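Local coordinates for BH0493 protein (Bacillus halodurans C-125, PDB 2QEE) that binds zinc and belongs to the amidohydrolase superfamily, in which it probably acts as a metal-dependent uronate isomerase, at residues Ser156-Lys161 / Ile214-Pro219. Residues are numbered along the deposited sequence; the frame is centred on the assembly and turned at random. Where two conformers were deposited one is given.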
loop_
_atom_site.group_PDB
_atom_site.type_symbol
_atom_site.label_atom_id
_atom_site.label_comp_id
_atom_site.label_asym_id
_atom_site.label_seq_id
_atom_site.Cartn_x
_atom_site.Cartn_y
_atom_site.Cartn_z
ATOM N N SER C 156 27.308 -3.906 -34.191
ATOM C CA SER C 156 27.059 -2.563 -34.699
ATOM C C SER C 156 28.033 -1.566 -34.064
ATOM O O SER C 156 28.588 -0.697 -34.748
ATOM C CB SER C 156 25.599 -2.159 -34.454
ATOM O OG SER C 156 24.700 -3.061 -35.086
ATOM N N TRP C 157 28.249 -1.689 -32.750
ATOM C CA TRP C 157 29.149 -0.812 -32.048
ATOM C C TRP C 157 30.554 -0.969 -32.597
ATOM O O TRP C 157 31.229 0.009 -32.881
ATOM C CB TRP C 157 29.160 -1.116 -30.559
ATOM C CG TRP C 157 27.842 -0.637 -29.906
ATOM C CD1 TRP C 157 26.827 -1.420 -29.414
ATOM C CD2 TRP C 157 27.424 0.729 -29.727
ATOM N NE1 TRP C 157 25.797 -0.617 -28.915
ATOM C CE2 TRP C 157 26.147 0.702 -29.090
ATOM C CE3 TRP C 157 28.010 1.969 -30.016
ATOM C CZ2 TRP C 157 25.435 1.890 -28.787
ATOM C CZ3 TRP C 157 27.309 3.147 -29.702
ATOM C CH2 TRP C 157 26.028 3.082 -29.078
ATOM N N LEU C 158 30.970 -2.219 -32.686
ATOM C CA LEU C 158 32.322 -2.519 -33.186
ATOM C C LEU C 158 32.479 -2.135 -34.650
ATOM O O LEU C 158 33.590 -1.803 -35.064
ATOM C CB LEU C 158 32.703 -3.974 -32.890
ATOM C CG LEU C 158 32.973 -4.293 -31.391
ATOM C CD1 LEU C 158 33.295 -5.763 -31.163
ATOM C CD2 LEU C 158 34.029 -3.398 -30.668
ATOM N N GLU C 159 31.395 -2.173 -35.419
ATOM C CA GLU C 159 31.395 -1.698 -36.816
ATOM C C GLU C 159 31.396 -0.190 -36.930
ATOM O O GLU C 159 31.429 0.334 -38.052
ATOM C CB GLU C 159 30.217 -2.247 -37.615
ATOM C CG GLU C 159 30.287 -3.712 -37.898
ATOM C CD GLU C 159 29.075 -4.214 -38.641
ATOM O OE1 GLU C 159 29.150 -5.330 -39.212
ATOM O OE2 GLU C 159 28.033 -3.509 -38.658
ATOM N N GLY C 160 31.373 0.528 -35.800
ATOM C CA GLY C 160 31.468 1.976 -35.852
ATOM C C GLY C 160 30.129 2.695 -35.987
ATOM O O GLY C 160 30.108 3.931 -36.061
ATOM N N LYS C 161 29.026 1.935 -36.028
ATOM C CA LYS C 161 27.683 2.506 -36.067
ATOM C C LYS C 161 27.460 3.430 -34.870
ATOM O O LYS C 161 27.947 3.185 -33.763
ATOM C CB LYS C 161 26.604 1.439 -36.071
ATOM C CG LYS C 161 26.525 0.687 -37.341
ATOM C CD LYS C 161 25.124 0.270 -37.606
ATOM C CE LYS C 161 25.084 -0.545 -38.882
ATOM N NZ LYS C 161 23.960 -1.512 -38.836
ATOM N N ILE C 214 32.472 3.096 -22.275
ATOM C CA ILE C 214 32.083 4.490 -22.059
ATOM C C ILE C 214 32.548 5.323 -23.239
ATOM O O ILE C 214 31.773 6.063 -23.801
ATOM C CB ILE C 214 32.630 5.045 -20.743
ATOM C CG1 ILE C 214 31.842 4.449 -19.535
ATOM C CG2 ILE C 214 32.520 6.621 -20.736
ATOM C CD1 ILE C 214 32.485 4.678 -18.220
ATOM N N GLU C 215 33.805 5.160 -23.639
ATOM C CA GLU C 215 34.370 5.915 -24.751
ATOM C C GLU C 215 33.596 5.624 -26.034
ATOM O O GLU C 215 33.225 6.520 -26.784
ATOM C CB GLU C 215 35.840 5.515 -24.910
ATOM C CG GLU C 215 36.501 5.965 -26.194
ATOM C CD GLU C 215 37.983 5.651 -26.201
ATOM O OE1 GLU C 215 38.429 4.757 -25.433
ATOM O OE2 GLU C 215 38.711 6.319 -26.976
ATOM N N ARG C 216 33.345 4.353 -26.274
ATOM C CA ARG C 216 32.630 3.921 -27.445
ATOM C C ARG C 216 31.153 4.408 -27.536
ATOM O O ARG C 216 30.680 4.851 -28.606
ATOM C CB ARG C 216 32.681 2.403 -27.518
ATOM C CG ARG C 216 32.295 1.836 -28.848
ATOM C CD ARG C 216 32.722 0.342 -28.943
ATOM N NE ARG C 216 34.184 0.108 -29.013
ATOM C CZ ARG C 216 34.893 -0.577 -28.113
ATOM N NH1 ARG C 216 34.316 -1.119 -27.053
ATOM N NH2 ARG C 216 36.196 -0.736 -28.277
ATOM N N MET C 217 30.420 4.277 -26.429
ATOM C CA MET C 217 28.964 4.462 -26.457
ATOM C C MET C 217 28.521 5.857 -26.055
ATOM O O MET C 217 27.379 6.254 -26.372
ATOM C CB MET C 217 28.319 3.481 -25.483
ATOM C CG MET C 217 28.227 2.063 -25.957
ATOM S SD MET C 217 27.331 1.095 -24.710
ATOM C CE MET C 217 27.301 -0.491 -25.536
ATOM N N ASP C 218 29.376 6.548 -25.310
ATOM C CA ASP C 218 29.049 7.806 -24.663
ATOM C C ASP C 218 27.730 7.696 -23.857
ATOM O O ASP C 218 26.847 8.529 -23.995
ATOM C CB ASP C 218 28.937 8.946 -25.667
ATOM C CG ASP C 218 28.845 10.299 -24.982
ATOM O OD1 ASP C 218 29.255 10.438 -23.791
ATOM O OD2 ASP C 218 28.341 11.242 -25.626
ATOM N N PRO C 219 27.658 6.734 -22.939
ATOM C CA PRO C 219 26.363 6.447 -22.296
ATOM C C PRO C 219 25.980 7.593 -21.366
ATOM O O PRO C 219 26.852 8.235 -20.748
ATOM C CB PRO C 219 26.681 5.164 -21.483
ATOM C CG PRO C 219 28.130 5.340 -21.085
ATOM C CD PRO C 219 28.752 5.934 -22.355
#
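Trp157 and Arg216 bring the C-terminal ends of helices 151-158 and 200-217 together, their CA atoms 7.5 Å apart, just before each segment leaves helical geometry, at Gly160 through a Schellman motif and at Asp218 with positive phi. The pairing is a worked example of a flat indole joining two helix ends. Met217 crosses Trp157 at about a right angle and lies over one face of its ring: CG sits 3.8 Å from the centroid of the six-membered ring, only 3° off the normal, a CH-pi contact. Beyond CG the methionine runs extended, which carries CE across to the pyrrole side, 3.7 Å from Trp157 NE1. SD stands farther off and oblique to the six-membered ring, in a Met-aromatic contact. Arg216 lies beside this pair, its CD 4.2 Å from Trp157 CB. Its chain bends at chi3 (-69°), and Leu158 CD2 rests over the centre of one guanidinium face, 3.9 Å from Arg216 NE. Phe36 of a loop meets the indole edge-to-face, and Met217 also touches Leu171, which ties the end of helix 200-217 to strand 171-172, away from the zinc site. An alanine in place of Trp157 would probably open a gap beside Met217 and take away the ring face its CG and CE lie against. The buried part is thus probably held mainly by dispersion between Met217 carbons and the indole, with the sulfur a lesser partner, whereas at the more exposed margin an aliphatic methyl covers a cationic group that Trp213 also meets through a cation-pi interaction.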